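Local structure of diol-dehydratase (Roseburia inulinivorans, 5I2A) at residues 706-709 with 714-717; 558-563 with 709-714; 716-721 with 830-835. The protein probably acts as a B12-independent glycyl radical lyase that dehydrates 1,2-propanediol. All coordinates share one frame; numbering follows the deposited sequence.

Interaction 1. Residues 706-709 with 714-717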
loop_
_atom_site.group_PDB
_atom_site.type_symbol
_atom_site.label_atom_id
_atom_site.label_comp_id
_atom_site.label_asym_id
_atom_site.label_seq_id
_atom_site.Cartn_x
_atom_site.Cartn_y
_atom_site.Cartn_z
ATOM N N THR A 706 -13.617 -15.645 32.566
ATOM C CA THR A 706 -14.686 -16.583 32.306
ATOM C C THR A 706 -15.434 -16.864 33.591
ATOM O O THR A 706 -14.815 -17.243 34.588
ATOM C CB THR A 706 -14.123 -17.895 31.739
ATOM O OG1 THR A 706 -13.306 -17.593 30.601
ATOM C CG2 THR A 706 -15.233 -18.864 31.366
ATOM N N GLY A 707 -16.750 -16.691 33.573
ATOM C CA GLY A 707 -17.562 -17.079 34.720
ATOM C C GLY A 707 -17.549 -18.583 34.980
ATOM O O GLY A 707 -16.908 -19.366 34.262
ATOM N N ALA A 708 -18.260 -18.997 36.016
ATOM C CA ALA A 708 -18.397 -20.420 36.318
ATOM C C ALA A 708 -19.034 -21.168 35.149
ATOM O O ALA A 708 -19.897 -20.629 34.460
ATOM C CB ALA A 708 -19.222 -20.612 37.572
ATOM N N THR A 709 -18.625 -22.413 34.937
ATOM C CA THR A 709 -19.166 -23.191 33.824
ATOM C C THR A 709 -19.810 -24.497 34.309
ATOM O O THR A 709 -19.502 -24.970 35.398
ATOM C CB THR A 709 -18.065 -23.476 32.776
ATOM O OG1 THR A 709 -16.863 -23.880 33.437
ATOM C CG2 THR A 709 -17.783 -22.201 31.985
ATOM N N LEU A 714 -15.176 -23.379 38.844
ATOM C CA LEU A 714 -15.612 -22.165 39.531
ATOM C C LEU A 714 -15.214 -20.916 38.752
ATOM O O LEU A 714 -14.285 -20.940 37.943
ATOM C CB LEU A 714 -15.033 -22.105 40.951
ATOM C CG LEU A 714 -15.403 -23.279 41.864
ATOM C CD1 LEU A 714 -14.909 -23.053 43.297
ATOM C CD2 LEU A 714 -16.902 -23.542 41.833
ATOM N N ALA A 715 -15.927 -19.827 39.009
ATOM C CA ALA A 715 -15.718 -18.565 38.315
ATOM C C ALA A 715 -14.267 -18.071 38.363
ATOM O O ALA A 715 -13.618 -18.086 39.410
ATOM C CB ALA A 715 -16.643 -17.502 38.898
ATOM N N HIS A 716 -13.781 -17.655 37.199
ATOM C CA HIS A 716 -12.500 -16.969 37.024
ATOM C C HIS A 716 -11.275 -17.838 37.304
ATOM O O HIS A 716 -10.163 -17.334 37.342
ATOM C CB HIS A 716 -12.488 -15.693 37.874
ATOM C CG HIS A 716 -13.710 -14.851 37.665
ATOM N ND1 HIS A 716 -14.433 -14.306 38.702
ATOM C CD2 HIS A 716 -14.370 -14.518 36.528
ATOM C CE1 HIS A 716 -15.476 -13.655 38.213
ATOM N NE2 HIS A 716 -15.463 -13.772 36.896
ATOM N N THR A 717 -11.475 -19.145 37.445
ATOM C CA THR A 717 -10.347 -20.077 37.541
ATOM C C THR A 717 -9.879 -20.437 36.121
ATOM O O THR A 717 -10.593 -20.150 35.163
ATOM C CB THR A 717 -10.727 -21.342 38.326
ATOM O OG1 THR A 717 -11.737 -22.065 37.617
ATOM C CG2 THR A 717 -11.209 -20.969 39.764
#
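Thr706 O is held by two donors, the backbone N of His716 and the guanidinium NH2 of Arg713, a residue lying between the two segments in sequence. The His716 N to Thr706 O bond is 2.8 Å long and lines up closely with the carbonyl, the C=O...N angle being 166°, although the N-H...O angle is a less straight 147°. The His716 ring also comes close to this oxygen. Its CG stands anti to the carbonyl carbon of its own residue (chi1 -50°), which swings the ring back beside the backbone N and leaves CD2 3.4 Å from Thr706 O, in an oblique approach. Ala715 CB sits over one face of the imidazole, displaced toward the rim, and ND1 of the ring is bound by Asp596.

Beyond this bond the contact is close packing of small residues. Ala715 CB lies 3.6 Å from Ala708 N, Ala708 CB reaches Ala715 N at 3.7 Å, and the two methyl groups are 4.3 Å apart. The CA atoms of Ala708 and Ala715 come within 3.8 Å of each other.

The returning chain is shaped by a type II beta turn from Leu714 to Thr717, with His716 at its third position in a left-handed conformation. The hydroxyl of Thr717 closes the turn by donating to Leu714 O at 2.8 Å, whereas the backbone Thr717 N bond to the same oxygen is weak.

The loop so formed lies between helices 699-703 and 734-741 in sequence; Thr706 rests on helix 459-467, while the His716 ring leans on the start of helix 597-613.

Interaction 2. Residues 558-563 with 709-714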
loop_
_atom_site.group_PDB
_atom_site.type_symbol
_atom_site.label_atom_id
_atom_site.label_comp_id
_atom_site.label_asym_id
_atom_site.label_seq_id
_atom_site.Cartn_x
_atom_site.Cartn_y
_atom_site.Cartn_z
ATOM N N ILE A 558 -11.564 -26.799 25.302
ATOM C CA ILE A 558 -12.317 -27.953 24.793
ATOM C C ILE A 558 -12.857 -28.873 25.913
ATOM O O ILE A 558 -14.028 -29.259 25.881
ATOM C CB ILE A 558 -11.469 -28.787 23.826
ATOM C CG1 ILE A 558 -11.465 -28.130 22.450
ATOM C CG2 ILE A 558 -12.040 -30.175 23.676
ATOM C CD1 ILE A 558 -10.713 -28.919 21.400
ATOM N N ALA A 559 -12.024 -29.218 26.896
ATOM C CA ALA A 559 -12.488 -30.071 28.002
ATOM C C ALA A 559 -13.642 -29.411 28.760
ATOM O O ALA A 559 -14.646 -30.058 29.066
ATOM C CB ALA A 559 -11.330 -30.406 28.981
ATOM N N ASN A 560 -13.486 -28.126 29.068
ATOM C CA ASN A 560 -14.510 -27.396 29.813
ATOM C C ASN A 560 -15.828 -27.382 29.048
ATOM O O ASN A 560 -16.882 -27.633 29.625
ATOM C CB ASN A 560 -14.060 -25.962 30.108
ATOM C CG ASN A 560 -12.722 -25.910 30.817
ATOM O OD1 ASN A 560 -11.704 -25.600 30.207
ATOM N ND2 ASN A 560 -12.717 -26.241 32.106
ATOM N N VAL A 561 -15.754 -27.117 27.746
ATOM C CA VAL A 561 -16.939 -27.069 26.892
ATOM C C VAL A 561 -17.607 -28.442 26.783
ATOM O O VAL A 561 -18.819 -28.553 26.910
ATOM C CB VAL A 561 -16.593 -26.544 25.469
ATOM C CG1 VAL A 561 -17.761 -26.731 24.502
ATOM C CG2 VAL A 561 -16.185 -25.090 25.533
ATOM N N ALA A 562 -16.813 -29.484 26.573
ATOM C CA ALA A 562 -17.361 -30.824 26.422
ATOM C C ALA A 562 -18.101 -31.262 27.682
ATOM O O ALA A 562 -19.232 -31.747 27.615
ATOM C CB ALA A 562 -16.265 -31.819 26.102
ATOM N N ASP A 563 -17.443 -31.105 28.822
ATOM C CA ASP A 563 -18.029 -31.499 30.091
ATOM C C ASP A 563 -19.253 -30.644 30.410
ATOM O O ASP A 563 -20.257 -31.154 30.913
ATOM C CB ASP A 563 -17.000 -31.399 31.206
ATOM C CG ASP A 563 -15.974 -32.532 31.167
ATOM O OD1 ASP A 563 -16.313 -33.648 30.713
ATOM O OD2 ASP A 563 -14.829 -32.299 31.591
ATOM N N THR A 709 -18.625 -22.413 34.937
ATOM C CA THR A 709 -19.166 -23.191 33.824
ATOM C C THR A 709 -19.810 -24.497 34.309
ATOM O O THR A 709 -19.502 -24.970 35.398
ATOM C CB THR A 709 -18.065 -23.476 32.776
ATOM O OG1 THR A 709 -16.863 -23.880 33.437
ATOM C CG2 THR A 709 -17.783 -22.201 31.985
ATOM N N PRO A 710 -20.732 -25.062 33.510
ATOM C CA PRO A 710 -21.509 -26.241 33.905
ATOM C C PRO A 710 -20.691 -27.515 34.099
ATOM O O PRO A 710 -21.262 -28.505 34.551
ATOM C CB PRO A 710 -22.485 -26.433 32.734
ATOM C CG PRO A 710 -22.565 -25.141 32.065
ATOM C CD PRO A 710 -21.234 -24.484 32.249
ATOM N N ASP A 711 -19.405 -27.497 33.749
ATOM C CA ASP A 711 -18.525 -28.632 34.022
ATOM C C ASP A 711 -18.193 -28.690 35.510
ATOM O O ASP A 711 -17.670 -29.692 35.992
ATOM C CB ASP A 711 -17.236 -28.560 33.174
ATOM C CG ASP A 711 -16.416 -27.293 33.429
ATOM O OD1 ASP A 711 -16.984 -26.291 33.910
ATOM O OD2 ASP A 711 -15.204 -27.300 33.134
ATOM N N GLY A 712 -18.507 -27.618 36.237
ATOM C CA GLY A 712 -18.243 -27.561 37.675
ATOM C C GLY A 712 -17.087 -26.648 38.048
ATOM O O GLY A 712 -16.770 -26.434 39.227
ATOM N N ARG A 713 -16.448 -26.108 37.022
ATOM C CA ARG A 713 -15.357 -25.175 37.191
ATOM C C ARG A 713 -15.875 -23.883 37.837
ATOM O O ARG A 713 -16.895 -23.355 37.424
ATOM C CB ARG A 713 -14.717 -24.903 35.826
ATOM C CG ARG A 713 -13.579 -23.930 35.827
ATOM C CD ARG A 713 -13.101 -23.553 34.405
ATOM N NE ARG A 713 -12.760 -22.142 34.461
ATOM C CZ ARG A 713 -13.658 -21.173 34.349
ATOM N NH1 ARG A 713 -14.932 -21.467 34.101
ATOM N NH2 ARG A 713 -13.286 -19.916 34.485
ATOM N N LEU A 714 -15.176 -23.379 38.844
ATOM C CA LEU A 714 -15.612 -22.165 39.531
ATOM C C LEU A 714 -15.214 -20.916 38.752
ATOM O O LEU A 714 -14.285 -20.940 37.943
ATOM C CB LEU A 714 -15.033 -22.105 40.951
ATOM C CG LEU A 714 -15.403 -23.279 41.864
ATOM C CD1 LEU A 714 -14.909 -23.053 43.297
ATOM C CD2 LEU A 714 -16.902 -23.542 41.833
HETATM O O HOH W 1 -13.890 -29.702 32.424
#
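Asn560, in the first turn of helix 558-574, meets Asp711 through a single direct hydrogen bond. Its ND2 donates to Asp711 OD2 over 2.9 Å, at 166° and nearly within the amide plane, while the amide and carboxylate planes stand 83° apart. The other end of the amide, OD1, accepts from Ala720 N, so bonds at both ends fix which way the group is turned. ND2 also lies 3.6 Å from Arg713 CD. One turn later, Asp563 packs its CB against Asp711 CB at 3.5 Å. Its OD1 is taken by Tyr656 N, and OD2 reaches Asp711 OD2 through a water lying 2.9 Å from Asp563 OD2 and 2.8 Å from Asp711 OD2.

On the loop side, a type I beta turn from Thr709 to Gly712 presents the acid. Asp711 CG sits between its own backbone N and carbonyl carbon (chi1 60°), which turns OD1 back into the loop, where it accepts from Arg713 N in an Asx turn, and sends OD2 to the helix. Arg713 NH1 donates to Thr709 OG1 at 3.2 Å and also to Gly707 O, while NH2 binds Thr717 O.

Asp711 therefore divides its oxygens between loop and helix. With Asp563 OD2 and Asp711 OD2 5.2 Å apart, the mutual repulsion of the two carboxylates is probably eased by the water and by the donors from Asn560 and Arg713.

Interaction 3. Residues 716-721 with 830-835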
loop_
_atom_site.group_PDB
_atom_site.type_symbol
_atom_site.label_atom_id
_atom_site.label_comp_id
_atom_site.label_asym_id
_atom_site.label_seq_id
_atom_site.Cartn_x
_atom_site.Cartn_y
_atom_site.Cartn_z
ATOM N N HIS A 716 -13.781 -17.655 37.199
ATOM C CA HIS A 716 -12.500 -16.969 37.024
ATOM C C HIS A 716 -11.275 -17.838 37.304
ATOM O O HIS A 716 -10.163 -17.334 37.342
ATOM C CB HIS A 716 -12.488 -15.693 37.874
ATOM C CG HIS A 716 -13.710 -14.851 37.665
ATOM N ND1 HIS A 716 -14.433 -14.306 38.702
ATOM C CD2 HIS A 716 -14.370 -14.518 36.528
ATOM C CE1 HIS A 716 -15.476 -13.655 38.213
ATOM N NE2 HIS A 716 -15.463 -13.772 36.896
ATOM N N THR A 717 -11.475 -19.145 37.445
ATOM C CA THR A 717 -10.347 -20.077 37.541
ATOM C C THR A 717 -9.879 -20.437 36.121
ATOM O O THR A 717 -10.593 -20.150 35.163
ATOM C CB THR A 717 -10.727 -21.342 38.326
ATOM O OG1 THR A 717 -11.737 -22.065 37.617
ATOM C CG2 THR A 717 -11.209 -20.969 39.764
ATOM N N PRO A 718 -8.678 -21.039 35.980
ATOM C CA PRO A 718 -8.159 -21.307 34.627
ATOM C C PRO A 718 -9.050 -22.242 33.816
ATOM O O PRO A 718 -9.730 -23.081 34.399
ATOM C CB PRO A 718 -6.796 -21.963 34.894
ATOM C CG PRO A 718 -6.370 -21.393 36.241
ATOM C CD PRO A 718 -7.653 -21.276 37.021
ATOM N N VAL A 719 -9.074 -22.075 32.497
ATOM C CA VAL A 719 -9.670 -23.100 31.643
ATOM C C VAL A 719 -8.593 -24.147 31.362
ATOM O O VAL A 719 -7.447 -23.959 31.742
ATOM C CB VAL A 719 -10.236 -22.516 30.327
ATOM C CG1 VAL A 719 -11.400 -21.600 30.626
ATOM C CG2 VAL A 719 -9.161 -21.784 29.554
ATOM N N ALA A 720 -8.958 -25.251 30.720
ATOM C CA ALA A 720 -8.005 -26.323 30.425
ATOM C C ALA A 720 -6.842 -25.877 29.534
ATOM O O ALA A 720 -6.948 -24.931 28.760
ATOM C CB ALA A 720 -8.724 -27.506 29.772
ATOM N N ASP A 721 -5.720 -26.563 29.674
ATOM C CA ASP A 721 -4.561 -26.289 28.848
ATOM C C ASP A 721 -4.540 -27.247 27.676
ATOM O O ASP A 721 -4.342 -28.439 27.859
ATOM C CB ASP A 721 -3.267 -26.407 29.664
ATOM C CG ASP A 721 -3.201 -27.697 30.484
ATOM O OD1 ASP A 721 -4.172 -28.012 31.192
ATOM O OD2 ASP A 721 -2.174 -28.390 30.426
ATOM N N GLN A 830 1.909 -20.869 38.542
ATOM C CA GLN A 830 2.443 -21.976 39.339
ATOM C C GLN A 830 1.327 -22.860 39.877
ATOM O O GLN A 830 1.408 -24.078 39.796
ATOM C CB GLN A 830 3.270 -21.458 40.514
ATOM C CG GLN A 830 4.586 -20.781 40.156
ATOM C CD GLN A 830 5.309 -20.305 41.409
ATOM O OE1 GLN A 830 4.694 -20.184 42.463
ATOM N NE2 GLN A 830 6.603 -20.028 41.299
ATOM N N ASP A 831 0.284 -22.242 40.429
ATOM C CA ASP A 831 -0.839 -23.012 40.961
ATOM C C ASP A 831 -1.529 -23.842 39.879
ATOM O O ASP A 831 -1.965 -24.953 40.143
ATOM C CB ASP A 831 -1.876 -22.104 41.625
ATOM C CG ASP A 831 -1.382 -21.492 42.935
ATOM O OD1 ASP A 831 -0.334 -21.927 43.463
ATOM O OD2 ASP A 831 -2.074 -20.588 43.443
ATOM N N ASP A 832 -1.654 -23.285 38.674
ATOM C CA ASP A 832 -2.282 -24.018 37.586
ATOM C C ASP A 832 -1.473 -25.278 37.277
ATOM O O ASP A 832 -2.021 -26.354 37.096
ATOM C CB ASP A 832 -2.420 -23.152 36.327
ATOM C CG ASP A 832 -3.334 -23.791 35.282
ATOM O OD1 ASP A 832 -4.467 -24.154 35.635
ATOM O OD2 ASP A 832 -2.919 -23.939 34.117
ATOM N N ILE A 833 -0.157 -25.123 37.231
ATOM C CA ILE A 833 0.739 -26.224 36.913
ATOM C C ILE A 833 0.691 -27.284 38.017
ATOM O O ILE A 833 0.637 -28.483 37.738
ATOM C CB ILE A 833 2.172 -25.698 36.695
ATOM C CG1 ILE A 833 2.195 -24.807 35.440
ATOM C CG2 ILE A 833 3.176 -26.852 36.580
ATOM C CD1 ILE A 833 3.527 -24.168 35.123
ATOM N N ILE A 834 0.642 -26.831 39.265
ATOM C CA ILE A 834 0.599 -27.738 40.404
ATOM C C ILE A 834 -0.673 -28.584 40.445
ATOM O O ILE A 834 -0.612 -29.766 40.757
ATOM C CB ILE A 834 0.749 -26.953 41.737
ATOM C CG1 ILE A 834 2.193 -26.459 41.883
ATOM C CG2 ILE A 834 0.367 -27.822 42.917
ATOM C CD1 ILE A 834 2.400 -25.404 42.983
ATOM N N LYS A 835 -1.829 -28.010 40.121
ATOM C CA LYS A 835 -3.043 -28.798 40.254
ATOM C C LYS A 835 -3.295 -29.733 39.063
ATOM O O LYS A 835 -4.247 -30.502 39.092
ATOM C CB LYS A 835 -4.261 -27.900 40.475
ATOM C CG LYS A 835 -4.874 -27.327 39.229
ATOM C CD LYS A 835 -6.228 -26.683 39.533
ATOM C CE LYS A 835 -6.822 -26.049 38.265
ATOM N NZ LYS A 835 -6.081 -24.822 37.835
HETATM O O HOH W 2 -6.332 -25.464 34.019
HETATM O O HOH W 3 -3.183 -26.600 33.488
#
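Pro718 lies against the carboxylate of Asp832 in a contact of carbon with oxygen: Asp832 OD1 is 3.3 Å from Pro718 CB and only slightly farther from CG. The proline ring and the acid side chain run antiparallel past one another, with CB and CG both facing OD1. Beside them, Lys835 NZ approaches Pro718 CG to 3.8 Å, so the ring packs against both members of an ion pair.

That pair belongs to the helix itself. Lys835 NZ donates to Asp832 OD1 at 2.8 Å in a salt bridge using the anti lone pair of the oxygen, and a bend at the end of the lysine chain (chi4 -71°) brings the ammonium group back to it.

Two waters complete the contact. One is hydrogen-bonded to Asp832 OD1 at 2.8 Å and to Val719 O at 2.9 Å; the other to Asp832 OD2 at 2.7 Å and, weakly, to Asp721 OD1. Asp832 CG is anti to its backbone N (chi1 -168°), which points the carboxylate at the loop and lets each oxygen serve a different water. OD2 also accepts from Asn699 ND2, and that amide reaches Val719 O as well. Without the carboxylate, as with an alanine here, Lys835 is likely to lose its charge partner, both waters one acceptor, and the proline ring its neighbour, leaving a gap.

The arrangement is a water-mediated packing of a loop on the C-terminal helix 827-835. It joins a loop of the glycine-radical sequence region to the last helix of the chain, which follows Gly817, the predicted radical site.

How the interactions relate
All three contacts involve the long loop between helices 699-703 and 734-741, and lie on the same side of the chain's centre. Interactions 1 and 2 are centred about 9 Å apart, and interaction 3 lies about 12 Å from the first and 13 Å from the second. Along the loop, 706-709, 709-714 and 714-717 follow one another before 716-721, so the loop folds on itself, docks on helix 558-574, then passes to helix 827-835. Arg713 ties them together, its guanidinium reaching Gly707, Thr706 and Pro718 carbonyls. The loop thus links the helix 558-574 of the pyruvate formate lyase-like region with the C-terminal helix.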